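Local coordinates for protein lasso peptide isopeptidase AtxE2 (Asticcacaulis excentricus, PDB 5TXE) that hydrolyses the isopeptide bond of the threaded lasso peptides astexin-2 and astexin-3, turning them into linear peptides, at residues P482-Y490 with L570-D578; S550-A558 with D581-V592. The protein carries 1 engineered substitution. All coordinates share one frame; numbering follows the deposited sequence.

Interaction 1 of 2, residues P482-Y490 with L570-D578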
loop_
_atom_site.group_PDB
_atom_site.type_symbol
_atom_site.label_atom_id
_atom_site.label_comp_id
_atom_site.label_asym_id
_atom_site.label_seq_id
_atom_site.Cartn_x
_atom_site.Cartn_y
_atom_site.Cartn_z
ATOM N N PRO A 482 18.592 1.927 -6.777
ATOM C CA PRO A 482 17.435 1.019 -6.977
ATOM C C PRO A 482 16.963 1.010 -8.450
ATOM O O PRO A 482 16.379 0.017 -8.909
ATOM C CB PRO A 482 16.356 1.584 -6.030
ATOM C CG PRO A 482 16.742 3.017 -5.807
ATOM C CD PRO A 482 18.247 3.079 -5.922
ATOM N N ILE A 483 17.300 2.077 -9.182
ATOM C CA ILE A 483 17.005 2.194 -10.609
ATOM C C ILE A 483 17.910 1.219 -11.400
ATOM O O ILE A 483 17.410 0.485 -12.263
ATOM C CB ILE A 483 17.112 3.659 -11.124
ATOM C CG1 ILE A 483 16.243 4.582 -10.242
ATOM C CG2 ILE A 483 16.676 3.754 -12.593
ATOM C CD1 ILE A 483 16.254 6.043 -10.646
ATOM N N ALA A 484 19.200 1.169 -11.089
ATOM C CA ALA A 484 20.079 0.177 -11.723
ATOM C C ALA A 484 19.716 -1.282 -11.385
ATOM O O ALA A 484 19.928 -2.195 -12.183
ATOM C CB ALA A 484 21.537 0.431 -11.361
ATOM N N GLN A 485 19.188 -1.500 -10.189
ATOM C CA GLN A 485 18.828 -2.843 -9.785
ATOM C C GLN A 485 17.655 -3.290 -10.633
ATOM O O GLN A 485 17.617 -4.441 -11.111
ATOM C CB GLN A 485 18.404 -2.888 -8.305
ATOM C CG GLN A 485 18.177 -4.297 -7.763
ATOM C CD GLN A 485 17.769 -4.292 -6.288
ATOM O OE1 GLN A 485 18.485 -3.780 -5.419
ATOM N NE2 GLN A 485 16.627 -4.876 -6.002
ATOM N N SER A 486 16.681 -2.377 -10.759
ATOM C CA SER A 486 15.489 -2.590 -11.573
ATOM C C SER A 486 15.884 -2.980 -12.991
ATOM O O SER A 486 15.306 -3.894 -13.550
ATOM C CB SER A 486 14.551 -1.360 -11.610
ATOM O OG SER A 486 13.447 -1.636 -12.477
ATOM N N LYS A 487 16.895 -2.305 -13.528
ATOM C CA LYS A 487 17.350 -2.570 -14.862
ATOM C C LYS A 487 17.856 -3.997 -14.985
ATOM O O LYS A 487 17.492 -4.709 -15.938
ATOM C CB LYS A 487 18.423 -1.585 -15.218
ATOM C CG LYS A 487 18.810 -1.588 -16.653
ATOM C CD LYS A 487 19.821 -0.472 -16.843
ATOM C CE LYS A 487 20.695 -0.723 -18.053
ATOM N NZ LYS A 487 19.855 -0.793 -19.272
ATOM N N ALA A 488 18.610 -4.459 -14.001
ATOM C CA ALA A 488 18.989 -5.880 -13.984
ATOM C C ALA A 488 17.790 -6.851 -13.840
ATOM O O ALA A 488 17.759 -7.905 -14.485
ATOM C CB ALA A 488 19.980 -6.158 -12.865
ATOM N N GLU A 489 16.806 -6.513 -13.011
ATOM C CA GLU A 489 15.598 -7.385 -12.845
ATOM C C GLU A 489 14.734 -7.541 -14.123
ATOM O O GLU A 489 14.145 -8.607 -14.360
ATOM C CB GLU A 489 14.707 -6.871 -11.716
ATOM C CG GLU A 489 15.400 -6.904 -10.364
ATOM C CD GLU A 489 14.669 -6.143 -9.267
ATOM O OE1 GLU A 489 13.862 -5.240 -9.565
ATOM O OE2 GLU A 489 14.953 -6.417 -8.091
ATOM N N TYR A 490 14.685 -6.484 -14.934
ATOM C CA TYR A 490 13.881 -6.502 -16.154
ATOM C C TYR A 490 14.641 -7.037 -17.313
ATOM O O TYR A 490 14.057 -7.361 -18.322
ATOM C CB TYR A 490 13.342 -5.108 -16.493
ATOM C CG TYR A 490 12.100 -4.754 -15.691
ATOM C CD1 TYR A 490 10.829 -5.143 -16.127
ATOM C CD2 TYR A 490 12.192 -4.080 -14.500
ATOM C CE1 TYR A 490 9.683 -4.834 -15.404
ATOM C CE2 TYR A 490 11.057 -3.762 -13.770
ATOM C CZ TYR A 490 9.799 -4.135 -14.222
ATOM O OH TYR A 490 8.684 -3.820 -13.478
ATOM N N LEU A 570 11.478 5.761 -17.954
ATOM C CA LEU A 570 11.336 4.340 -17.609
ATOM C C LEU A 570 12.441 3.449 -18.183
ATOM O O LEU A 570 12.720 2.368 -17.671
ATOM C CB LEU A 570 9.992 3.780 -18.066
ATOM C CG LEU A 570 8.736 4.240 -17.318
ATOM C CD1 LEU A 570 7.484 3.690 -17.997
ATOM C CD2 LEU A 570 8.789 3.800 -15.874
ATOM N N LYS A 571 13.025 3.913 -19.254
ATOM C CA LYS A 571 14.106 3.236 -19.936
ATOM C C LYS A 571 15.260 2.925 -18.947
ATOM O O LYS A 571 15.798 1.838 -18.970
ATOM C CB LYS A 571 14.494 4.126 -21.128
ATOM C CG LYS A 571 15.756 3.816 -21.851
ATOM C CD LYS A 571 15.648 2.568 -22.703
ATOM C CE LYS A 571 16.860 2.476 -23.635
ATOM N NZ LYS A 571 16.967 1.129 -24.214
ATOM N N ALA A 572 15.577 3.823 -18.023
ATOM C CA ALA A 572 16.647 3.547 -17.058
ATOM C C ALA A 572 16.269 2.443 -16.086
ATOM O O ALA A 572 17.162 1.811 -15.461
ATOM C CB ALA A 572 17.037 4.817 -16.287
ATOM N N TYR A 573 14.967 2.176 -15.944
ATOM C CA TYR A 573 14.501 1.126 -15.037
ATOM C C TYR A 573 14.497 -0.255 -15.716
ATOM O O TYR A 573 14.107 -1.269 -15.105
ATOM C CB TYR A 573 13.078 1.428 -14.589
ATOM C CG TYR A 573 12.952 2.455 -13.503
ATOM C CD1 TYR A 573 12.926 3.810 -13.789
ATOM C CD2 TYR A 573 12.789 2.057 -12.154
ATOM C CE1 TYR A 573 12.791 4.768 -12.773
ATOM C CE2 TYR A 573 12.664 3.007 -11.134
ATOM C CZ TYR A 573 12.662 4.358 -11.443
ATOM O OH TYR A 573 12.506 5.276 -10.430
ATOM N N GLY A 574 14.891 -0.277 -16.990
ATOM C CA GLY A 574 14.894 -1.474 -17.799
ATOM C C GLY A 574 13.609 -1.683 -18.602
ATOM O O GLY A 574 13.417 -2.768 -19.170
ATOM N N ILE A 575 12.708 -0.692 -18.629
ATOM C CA ILE A 575 11.510 -0.837 -19.452
ATOM C C ILE A 575 11.842 -0.285 -20.834
ATOM O O ILE A 575 12.075 0.922 -20.968
ATOM C CB ILE A 575 10.321 -0.078 -18.856
ATOM C CG1 ILE A 575 10.124 -0.412 -17.353
ATOM C CG2 ILE A 575 9.050 -0.376 -19.649
ATOM C CD1 ILE A 575 9.689 -1.815 -17.095
ATOM N N GLU A 576 11.788 -1.118 -21.874
ATOM C CA GLU A 576 12.283 -0.686 -23.190
ATOM C C GLU A 576 11.250 0.121 -24.003
ATOM O O GLU A 576 10.729 -0.316 -25.022
ATOM C CB GLU A 576 12.782 -1.890 -23.999
ATOM C CG GLU A 576 13.859 -2.736 -23.314
ATOM C CD GLU A 576 15.149 -2.009 -22.938
ATOM O OE1 GLU A 576 15.456 -0.925 -23.476
ATOM O OE2 GLU A 576 15.884 -2.551 -22.078
ATOM N N THR A 577 11.003 1.339 -23.569
ATOM C CA THR A 577 10.008 2.201 -24.202
ATOM C C THR A 577 10.455 2.779 -25.551
ATOM O O THR A 577 9.650 3.308 -26.308
ATOM C CB THR A 577 9.666 3.333 -23.295
ATOM O OG1 THR A 577 10.874 4.009 -22.910
ATOM C CG2 THR A 577 8.969 2.780 -22.043
ATOM N N ASP A 578 11.715 2.602 -25.895
ATOM C CA ASP A 578 12.176 2.919 -27.253
ATOM C C ASP A 578 11.936 1.770 -28.268
ATOM O O ASP A 578 12.146 1.946 -29.448
ATOM C CB ASP A 578 13.637 3.315 -27.252
ATOM C CG ASP A 578 14.567 2.229 -26.632
ATOM O OD1 ASP A 578 14.103 1.261 -25.966
ATOM O OD2 ASP A 578 15.797 2.380 -26.795
#
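I483 lies over one face of the Y573 ring, where helix 482-490 meets the turn that follows helix 563-570. Its CG2 stands 3.9 Å from the ring centroid, almost on the normal, a CH-pi contact, while CG1 and CD1 run on toward CZ and OH of Y573. With CG1 beside the backbone N (chi1 -53°), CG2 falls anti to it and also reaches CB of A572. At the edge of the same ring, near its plane, sits OG of S486; this hydroxyl gives its proton to the carbonyl O of Y573 (2.7 Å), in the carbonyl plane and on a lone pair. The chain then turns at G574, the C-prime residue of a Schellman motif: G574 N bonds K571 O, and I575 N bonds L570 O at 3.2 Å. A side chain on G574 would run into CA of K487 and CB of Y490. Beyond the turn, CD1 of I575 rests over the Y490 ring, 3.6 Å from its centroid and offset toward the rim. At the solvent side NZ of K571 bridges to OE1 of E576 (2.7 Å) and OD2 of D578 (3.1 Å). Y573 lies beside W116, a residue that binds astexin-3, and packs on an aromatic side chain of the bound peptide. With the Y573 ring cut back to an alanine, CG2 of I483 would probably lose the face it rests on, and a gap is likely to open beside the peptide. One directed hydroxyl bond and two CH-pi contacts thus hold a largely apolar seam; the salt bridges of K571 lie within 570-578 and do not cross it.

Interaction 2 of 2, residues S550-A558 with D581-V592; sequences SCCTDSFTA and DDGPFWAATSFV
In the alpha/beta-hydrolase domain of this prolyl oligopeptidase relative, the N-terminus of helix 555-560 packs against the loop leading into helix 591-594. D554 is the N-cap of the first helix: its OD1 accepts from T557 N (2.9 Å) and, on the syn side, from T557 OG1. Next to it D581 uses both carboxylate oxygens. OD1 takes S555 N in a nearly straight bond (3.1 Å, 171°) from above the carboxylate plane, and OD2 takes the hydroxyl of S590, N-cap of the second helix. The W586 indole packs against this helix start, with S555 N 3.6 Å above one face and F585 CD2 over the opposite one; CH2 of W586 meets CB of A558, and its NE1 probably bonds E576 O. A558 O in turn holds N562, which binds astexin-3. T589 OG1, set between its own N and carbonyl carbon (chi1 60°), donates to T553 O at 2.7 Å from above the carbonyl plane, while T553 OG1 turns to H534. A water joins T553 N to T589 O. The vicinal disulfide C551-C552, closed across a cis peptide, meets F591 obliquely, with SG of C551 3.5 Å from CD2 of F591.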
loop_
_atom_site.group_PDB
_atom_site.type_symbol
_atom_site.label_atom_id
_atom_site.label_comp_id
_atom_site.label_asym_id
_atom_site.label_seq_id
_atom_site.Cartn_x
_atom_site.Cartn_y
_atom_site.Cartn_z
ATOM N N SER A 550 -5.672 -3.805 -14.245
ATOM C CA SER A 550 -5.196 -2.994 -15.329
ATOM C C SER A 550 -4.575 -3.830 -16.455
ATOM O O SER A 550 -4.247 -5.000 -16.290
ATOM C CB SER A 550 -4.150 -2.002 -14.841
ATOM O OG SER A 550 -3.009 -2.689 -14.337
ATOM N N CYS A 551 -4.445 -3.187 -17.606
ATOM C CA CYS A 551 -3.805 -3.728 -18.764
ATOM C C CYS A 551 -3.344 -2.475 -19.577
ATOM O O CYS A 551 -3.964 -1.402 -19.474
ATOM C CB CYS A 551 -4.798 -4.620 -19.508
ATOM S SG CYS A 551 -4.023 -5.849 -20.589
ATOM N N CYS A 552 -2.221 -2.533 -20.289
ATOM C CA CYS A 552 -1.433 -3.773 -20.528
ATOM C C CYS A 552 0.030 -3.534 -20.299
ATOM O O CYS A 552 0.494 -2.390 -20.125
ATOM C CB CYS A 552 -1.633 -4.215 -21.978
ATOM S SG CYS A 552 -3.338 -4.762 -22.280
ATOM N N THR A 553 0.792 -4.609 -20.293
ATOM C CA THR A 553 2.238 -4.463 -20.228
ATOM C C THR A 553 2.788 -4.502 -21.637
ATOM O O THR A 553 3.135 -5.607 -22.154
ATOM C CB THR A 553 2.843 -5.565 -19.340
ATOM O OG1 THR A 553 2.149 -5.602 -18.085
ATOM C CG2 THR A 553 4.305 -5.298 -19.162
ATOM N N ASP A 554 2.796 -3.340 -22.286
ATOM C CA ASP A 554 3.066 -3.247 -23.736
ATOM C C ASP A 554 3.575 -1.881 -24.061
ATOM O O ASP A 554 3.541 -0.998 -23.180
ATOM C CB ASP A 554 1.854 -3.671 -24.601
ATOM C CG ASP A 554 0.623 -2.707 -24.533
ATOM O OD1 ASP A 554 0.598 -1.737 -23.731
ATOM O OD2 ASP A 554 -0.370 -2.972 -25.292
ATOM N N SER A 555 4.101 -1.692 -25.271
ATOM C CA SER A 555 4.654 -0.390 -25.645
ATOM C C SER A 555 3.587 0.679 -25.662
ATOM O O SER A 555 3.857 1.833 -25.306
ATOM C CB SER A 555 5.376 -0.384 -27.013
ATOM O OG SER A 555 4.477 -0.791 -28.013
ATOM N N PHE A 556 2.372 0.311 -26.053
ATOM C CA PHE A 556 1.335 1.306 -26.130
ATOM C C PHE A 556 1.138 1.948 -24.755
ATOM O O PHE A 556 1.204 3.177 -24.578
ATOM C CB PHE A 556 0.055 0.702 -26.604
ATOM C CG PHE A 556 -1.067 1.703 -26.618
ATOM C CD1 PHE A 556 -1.098 2.684 -27.546
ATOM C CD2 PHE A 556 -2.064 1.658 -25.679
ATOM C CE1 PHE A 556 -2.120 3.620 -27.569
ATOM C CE2 PHE A 556 -3.083 2.593 -25.673
ATOM C CZ PHE A 556 -3.128 3.586 -26.652
ATOM N N THR A 557 0.987 1.101 -23.761
ATOM C CA THR A 557 0.766 1.602 -22.414
ATOM C C THR A 557 2.010 2.305 -21.867
ATOM O O THR A 557 1.921 3.391 -21.299
ATOM C CB THR A 557 0.317 0.467 -21.449
ATOM O OG1 THR A 557 -0.871 -0.166 -21.938
ATOM C CG2 THR A 557 0.043 0.993 -20.132
ATOM N N ALA A 558 3.183 1.708 -22.056
ATOM C CA ALA A 558 4.396 2.196 -21.390
ATOM C C ALA A 558 5.064 3.378 -22.096
ATOM O O ALA A 558 5.760 4.197 -21.470
ATOM C CB ALA A 558 5.356 1.043 -21.279
ATOM N N ASP A 581 5.953 -2.200 -30.319
ATOM C CA ASP A 581 5.367 -3.343 -29.685
ATOM C C ASP A 581 5.790 -4.683 -30.221
ATOM O O ASP A 581 5.581 -5.696 -29.542
ATOM C CB ASP A 581 3.851 -3.322 -29.743
ATOM C CG ASP A 581 3.245 -4.021 -28.539
ATOM O OD1 ASP A 581 3.844 -3.963 -27.391
ATOM O OD2 ASP A 581 2.243 -4.689 -28.768
ATOM N N ASP A 582 6.306 -4.700 -31.449
ATOM C CA ASP A 582 6.799 -5.940 -32.091
ATOM C C ASP A 582 8.319 -6.144 -31.779
ATOM O O ASP A 582 8.961 -7.003 -32.348
ATOM C CB ASP A 582 6.539 -5.933 -33.614
ATOM C CG ASP A 582 7.271 -4.770 -34.348
ATOM O OD1 ASP A 582 7.999 -3.979 -33.722
ATOM O OD2 ASP A 582 7.123 -4.654 -35.567
ATOM N N GLY A 583 8.856 -5.346 -30.858
ATOM C CA GLY A 583 10.241 -5.494 -30.463
ATOM C C GLY A 583 10.404 -6.653 -29.479
ATOM O O GLY A 583 9.412 -7.167 -28.911
ATOM N N PRO A 584 11.648 -7.095 -29.297
ATOM C CA PRO A 584 11.889 -8.316 -28.517
ATOM C C PRO A 584 11.439 -8.231 -27.037
ATOM O O PRO A 584 10.961 -9.210 -26.496
ATOM C CB PRO A 584 13.394 -8.499 -28.605
ATOM C CG PRO A 584 13.924 -7.142 -28.990
ATOM C CD PRO A 584 12.879 -6.538 -29.869
ATOM N N PHE A 585 11.607 -7.077 -26.400
ATOM C CA PHE A 585 11.283 -6.935 -24.984
ATOM C C PHE A 585 9.796 -7.169 -24.738
ATOM O O PHE A 585 9.447 -7.882 -23.867
ATOM C CB PHE A 585 11.754 -5.563 -24.544
ATOM C CG PHE A 585 11.422 -5.233 -23.141
ATOM C CD1 PHE A 585 12.172 -5.753 -22.094
ATOM C CD2 PHE A 585 10.348 -4.383 -22.855
ATOM C CE1 PHE A 585 11.846 -5.449 -20.779
ATOM C CE2 PHE A 585 10.019 -4.072 -21.549
ATOM C CZ PHE A 585 10.749 -4.615 -20.511
ATOM N N TRP A 586 8.934 -6.662 -25.595
ATOM C CA TRP A 586 7.493 -6.734 -25.408
ATOM C C TRP A 586 6.858 -8.081 -25.768
ATOM O O TRP A 586 5.726 -8.368 -25.382
ATOM C CB TRP A 586 6.863 -5.574 -26.211
ATOM C CG TRP A 586 7.323 -4.201 -25.705
ATOM C CD1 TRP A 586 8.092 -3.256 -26.378
ATOM C CD2 TRP A 586 7.084 -3.671 -24.400
ATOM N NE1 TRP A 586 8.337 -2.183 -25.542
ATOM C CE2 TRP A 586 7.713 -2.403 -24.337
ATOM C CE3 TRP A 586 6.394 -4.140 -23.291
ATOM C CZ2 TRP A 586 7.668 -1.615 -23.201
ATOM C CZ3 TRP A 586 6.338 -3.368 -22.165
ATOM C CH2 TRP A 586 6.986 -2.109 -22.118
ATOM N N ALA A 587 7.561 -8.937 -26.492
ATOM C CA ALA A 587 6.990 -10.227 -26.909
ATOM C C ALA A 587 6.606 -11.127 -25.757
ATOM O O ALA A 587 5.706 -11.976 -25.877
ATOM C CB ALA A 587 8.008 -10.955 -27.770
ATOM N N ALA A 588 7.246 -10.935 -24.612
ATOM C CA ALA A 588 6.916 -11.763 -23.450
ATOM C C ALA A 588 5.666 -11.336 -22.726
ATOM O O ALA A 588 5.186 -12.084 -21.873
ATOM C CB ALA A 588 8.079 -11.695 -22.473
ATOM N N THR A 589 5.168 -10.116 -22.996
ATOM C CA THR A 589 4.022 -9.581 -22.227
ATOM C C THR A 589 2.886 -8.889 -23.012
ATOM O O THR A 589 1.814 -8.769 -22.466
ATOM C CB THR A 589 4.455 -8.532 -21.188
ATOM O OG1 THR A 589 5.094 -7.436 -21.861
ATOM C CG2 THR A 589 5.403 -9.113 -20.147
ATOM N N SER A 590 3.108 -8.473 -24.257
ATOM C CA SER A 590 2.118 -7.719 -25.001
ATOM C C SER A 590 0.963 -8.602 -25.403
ATOM O O SER A 590 1.163 -9.650 -26.037
ATOM C CB SER A 590 2.701 -7.055 -26.231
ATOM O OG SER A 590 1.645 -6.764 -27.136
ATOM N N PHE A 591 -0.246 -8.180 -25.030
ATOM C CA PHE A 591 -1.441 -8.875 -25.498
ATOM C C PHE A 591 -1.768 -8.609 -26.967
ATOM O O PHE A 591 -2.446 -9.415 -27.612
ATOM C CB PHE A 591 -2.664 -8.545 -24.633
ATOM C CG PHE A 591 -2.652 -9.177 -23.271
ATOM C CD1 PHE A 591 -1.703 -10.104 -22.898
ATOM C CD2 PHE A 591 -3.619 -8.840 -22.366
ATOM C CE1 PHE A 591 -1.755 -10.694 -21.640
ATOM C CE2 PHE A 591 -3.653 -9.385 -21.102
ATOM C CZ PHE A 591 -2.729 -10.319 -20.734
ATOM N N VAL A 592 -1.287 -7.516 -27.520
ATOM C CA VAL A 592 -1.471 -7.305 -28.958
ATOM C C VAL A 592 -0.645 -8.368 -29.736
ATOM O O VAL A 592 -1.176 -9.067 -30.574
ATOM C CB VAL A 592 -1.044 -5.864 -29.386
ATOM C CG1 VAL A 592 -1.152 -5.647 -30.914
ATOM C CG2 VAL A 592 -1.920 -4.859 -28.686
HETATM O O HOH W 1 -0.154 -7.044 -21.445
HETATM O O HOH W 2 -1.073 -5.391 -25.327
#

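In the fold
From the N terminus, helix 482-490 comes first, then segment 550-558 after strand 545-548, then 570-578 and finally 581-592. Interaction 1 therefore closes a loop of 79 intervening residues, holding, among others, helices 494-512 and 528-539 and strands 521-525 and 545-548, whereas interaction 2 closes a short one of 22 that contains helix 563-570. The two cross, since 550-558 falls inside the first loop and 581-592 beyond it. Their centres are about 15 Å apart. Interaction 1 ties the turn after helix 563-570 to helix 482-490, interaction 2 the start of helix 555-560 to the loop before helix 591-594, and they meet where F585, beside W586, packs on G574 and E576.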